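Local structure of predicted component of a thermophile-specific DNA repair system, contains a RAMP domain (Methanopyrus kandleri, 4N0L) at residues 318-323 with 345-350. The protein binds CRISPR RNA as the Csm3 subunit of type III-A CRISPR defence, and may cut RNA as its family is thought to do. Sequence-based numbering, arbitrary orientation.
Sequences IVIRAR and GELPWG
One face of an edge strand of the antiparallel RRM-like sheet, 318-321, is covered at Ile-318 and Ile-320 by the loop that follows helix 340-345. Both isoleucines direct CB toward that loop, whereas Val-319 between them points away, as expected for successive residues of a strand. Ile-318 ends against backbone as well as side chain: its CD1 is 3.2 Å from Glu-346 O and 3.9 Å from Pro-348 CD, the two side chains meeting tip to tip. An extended chain, with CD1 anti to CA (chi2 178°), carries that methyl out to the loop. Ile-320 is bent instead (chi2 -61°), and its CD1 lies 3.6 Å from Glu-346 CB, the two side chains crossing at about a right angle. Beyond CB, Glu-346 turns away, so its side chain contributes through CB and its carboxylate leads off from the strand. Leu-347 and Ile-320, both buried, meet at CD2 and CG1, 4.2 Å apart. The 211 Å² buried in total marks a small, largely apolar contact. Leu-347 continues onto Ala-277 of strand 268-278, the sheet neighbour of 318-321, and onto Ile-8 of strand 7-16; Trp-349 touches the same two residues, extending the loop's cover across three strands.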
ATOM      1  N   ILE A 318      12.526 -17.353   5.454  1.00 39.52           N
ATOM      2  CA  ILE A 318      12.331 -17.867   4.106  1.00 39.74           C
ATOM      3  C   ILE A 318      12.317 -16.715   3.109  1.00 38.74           C
ATOM      4  O   ILE A 318      11.626 -15.717   3.311  1.00 40.38           O
ATOM      5  CB  ILE A 318      11.026 -18.676   3.991  1.00 43.04           C
ATOM      6  CG1 ILE A 318      11.160 -20.008   4.733  1.00 51.09           C
ATOM      7  CG2 ILE A 318      10.669 -18.922   2.535  1.00 40.93           C
ATOM      8  CD1 ILE A 318       9.912 -20.858   4.708  1.00 56.95           C
ATOM      9  N   VAL A 319      13.092 -16.856   2.038  1.00 36.45           N
ATOM     10  CA  VAL A 319      13.135 -15.853   0.982  1.00 29.48           C
ATOM     11  C   VAL A 319      12.543 -16.411  -0.306  1.00 32.28           C
ATOM     12  O   VAL A 319      13.046 -17.394  -0.853  1.00 38.72           O
ATOM     13  CB  VAL A 319      14.576 -15.373   0.712  1.00 29.44           C
ATOM     14  CG1 VAL A 319      14.629 -14.500  -0.537  1.00 30.72           C
ATOM     15  CG2 VAL A 319      15.127 -14.626   1.920  1.00 26.84           C
ATOM     16  N   ILE A 320      11.465 -15.794  -0.779  1.00 27.25           N
ATOM     17  CA  ILE A 320      10.861 -16.188  -2.047  1.00 23.47           C
ATOM     18  C   ILE A 320      11.322 -15.247  -3.152  1.00 30.05           C
ATOM     19  O   ILE A 320      10.919 -14.084  -3.194  1.00 32.98           O
ATOM     20  CB  ILE A 320       9.322 -16.168  -1.989  1.00 29.97           C
ATOM     21  CG1 ILE A 320       8.811 -16.943  -0.772  1.00 39.16           C
ATOM     22  CG2 ILE A 320       8.737 -16.722  -3.284  1.00 22.16           C
ATOM     23  CD1 ILE A 320       9.207 -18.399  -0.770  1.00 47.58           C
ATOM     24  N   ARG A 321      12.157 -15.754  -4.051  1.00 25.09           N
ATOM     25  CA  ARG A 321      12.702 -14.946  -5.133  1.00 22.68           C
ATOM     26  C   ARG A 321      11.863 -15.093  -6.389  1.00 25.09           C
ATOM     27  O   ARG A 321      11.236 -16.130  -6.608  1.00 29.42           O
ATOM     28  CB  ARG A 321      14.149 -15.345  -5.435  1.00 27.57           C
ATOM     29  CG  ARG A 321      15.123 -15.093  -4.301  1.00 28.42           C
ATOM     30  CD  ARG A 321      16.437 -15.826  -4.531  1.00 24.29           C
ATOM     31  NE  ARG A 321      17.471 -15.360  -3.614  1.00 25.25           N
ATOM     32  CZ  ARG A 321      17.672 -15.863  -2.401  1.00 26.55           C
ATOM     33  NH1 ARG A 321      18.634 -15.379  -1.627  1.00 28.48           N
ATOM     34  NH2 ARG A 321      16.902 -16.847  -1.959  1.00 28.70           N
ATOM     35  N   ALA A 322      11.835 -14.043  -7.202  1.00 23.48           N
ATOM     36  CA  ALA A 322      11.220 -14.116  -8.521  1.00 30.88           C
ATOM     37  C   ALA A 322      11.907 -15.225  -9.307  1.00 39.35           C
ATOM     38  O   ALA A 322      11.276 -15.955 -10.074  1.00 37.60           O
ATOM     39  CB  ALA A 322      11.334 -12.789  -9.246  1.00 25.66           C
ATOM     40  N   ARG A 323      13.217 -15.325  -9.098  1.00 46.08           N
ATOM     41  CA  ARG A 323      14.067 -16.328  -9.726  1.00 49.45           C
ATOM     42  C   ARG A 323      13.644 -17.758  -9.367  1.00 48.03           C
ATOM     43  O   ARG A 323      13.856 -18.688 -10.145  1.00 49.47           O
ATOM     44  CB  ARG A 323      15.521 -16.057  -9.311  1.00 49.93           C
ATOM     45  CG  ARG A 323      16.489 -17.225  -9.383  1.00 52.85           C
ATOM     46  CD  ARG A 323      17.872 -16.779  -8.917  1.00 52.49           C
ATOM     47  NE  ARG A 323      18.287 -17.424  -7.674  1.00 53.05           N
ATOM     48  CZ  ARG A 323      19.098 -16.867  -6.779  1.00 54.83           C
ATOM     49  NH1 ARG A 323      19.571 -15.645  -6.980  1.00 53.73           N
ATOM     50  NH2 ARG A 323      19.428 -17.528  -5.676  1.00 59.16           N
ATOM     51  N   GLY A 345       2.248 -21.060  -0.316  1.00 44.72           N
ATOM     52  CA  GLY A 345       2.568 -22.445  -0.015  1.00 45.19           C
ATOM     53  C   GLY A 345       3.958 -22.628   0.569  1.00 51.22           C
ATOM     54  O   GLY A 345       4.198 -23.564   1.331  1.00 58.88           O
ATOM     55  N   GLU A 346       4.875 -21.735   0.210  1.00 47.62           N
ATOM     56  CA  GLU A 346       6.262 -21.845   0.649  1.00 43.17           C
ATOM     57  C   GLU A 346       6.542 -21.021   1.907  1.00 40.97           C
ATOM     58  O   GLU A 346       7.636 -21.095   2.467  1.00 41.10           O
ATOM     59  CB  GLU A 346       7.208 -21.405  -0.472  1.00 47.74           C
ATOM     60  CG  GLU A 346       7.109 -22.225  -1.752  1.00 57.52           C
ATOM     61  CD  GLU A 346       7.373 -23.703  -1.532  1.00 67.22           C
ATOM     62  OE1 GLU A 346       8.229 -24.040  -0.686  1.00 68.68           O
ATOM     63  OE2 GLU A 346       6.728 -24.530  -2.212  1.00 69.80           O
ATOM     64  N   LEU A 347       5.558 -20.248   2.356  1.00 41.32           N
ATOM     65  CA  LEU A 347       5.747 -19.363   3.505  1.00 42.20           C
ATOM     66  C   LEU A 347       5.509 -20.101   4.821  1.00 42.18           C
ATOM     67  O   LEU A 347       4.809 -21.112   4.846  1.00 42.95           O
ATOM     68  CB  LEU A 347       4.820 -18.147   3.404  1.00 41.98           C
ATOM     69  CG  LEU A 347       5.174 -17.141   2.306  1.00 40.15           C
ATOM     70  CD1 LEU A 347       4.036 -16.154   2.080  1.00 37.79           C
ATOM     71  CD2 LEU A 347       6.476 -16.417   2.625  1.00 38.98           C
ATOM     72  N   PRO A 348       6.097 -19.604   5.922  1.00 43.64           N
ATOM     73  CA  PRO A 348       5.940 -20.292   7.209  1.00 46.15           C
ATOM     74  C   PRO A 348       4.615 -19.996   7.913  1.00 52.13           C
ATOM     75  O   PRO A 348       4.597 -19.828   9.132  1.00 57.04           O
ATOM     76  CB  PRO A 348       7.113 -19.749   8.029  1.00 43.40           C
ATOM     77  CG  PRO A 348       7.316 -18.375   7.489  1.00 39.75           C
ATOM     78  CD  PRO A 348       7.080 -18.507   6.009  1.00 40.88           C
ATOM     79  N   TRP A 349       3.524 -19.940   7.155  1.00 51.94           N
ATOM     80  CA  TRP A 349       2.194 -19.789   7.736  1.00 51.17           C
ATOM     81  C   TRP A 349       1.201 -20.651   6.966  1.00 59.35           C
ATOM     82  O   TRP A 349       1.445 -21.010   5.814  1.00 62.39           O
ATOM     83  CB  TRP A 349       1.746 -18.326   7.715  1.00 45.28           C
ATOM     84  CG  TRP A 349       2.611 -17.401   8.520  1.00 41.41           C
ATOM     85  CD1 TRP A 349       2.612 -17.246   9.877  1.00 37.13           C
ATOM     86  CD2 TRP A 349       3.596 -16.491   8.012  1.00 36.69           C
ATOM     87  NE1 TRP A 349       3.539 -16.299  10.245  1.00 37.51           N
ATOM     88  CE2 TRP A 349       4.157 -15.821   9.117  1.00 38.87           C
ATOM     89  CE3 TRP A 349       4.059 -16.180   6.730  1.00 35.71           C
ATOM     90  CZ2 TRP A 349       5.157 -14.859   8.980  1.00 35.32           C
ATOM     91  CZ3 TRP A 349       5.053 -15.225   6.595  1.00 36.31           C
ATOM     92  CH2 TRP A 349       5.590 -14.575   7.713  1.00 34.52           C
ATOM     93  N   GLY A 350       0.082 -20.982   7.603  1.00 64.99           N
ATOM     94  CA  GLY A 350      -0.871 -21.906   7.016  1.00 69.58           C
ATOM     95  C   GLY A 350      -0.312 -23.308   6.889  1.00 73.52           C
ATOM     96  O   GLY A 350      -0.589 -24.001   5.907  1.00 74.84           O
TER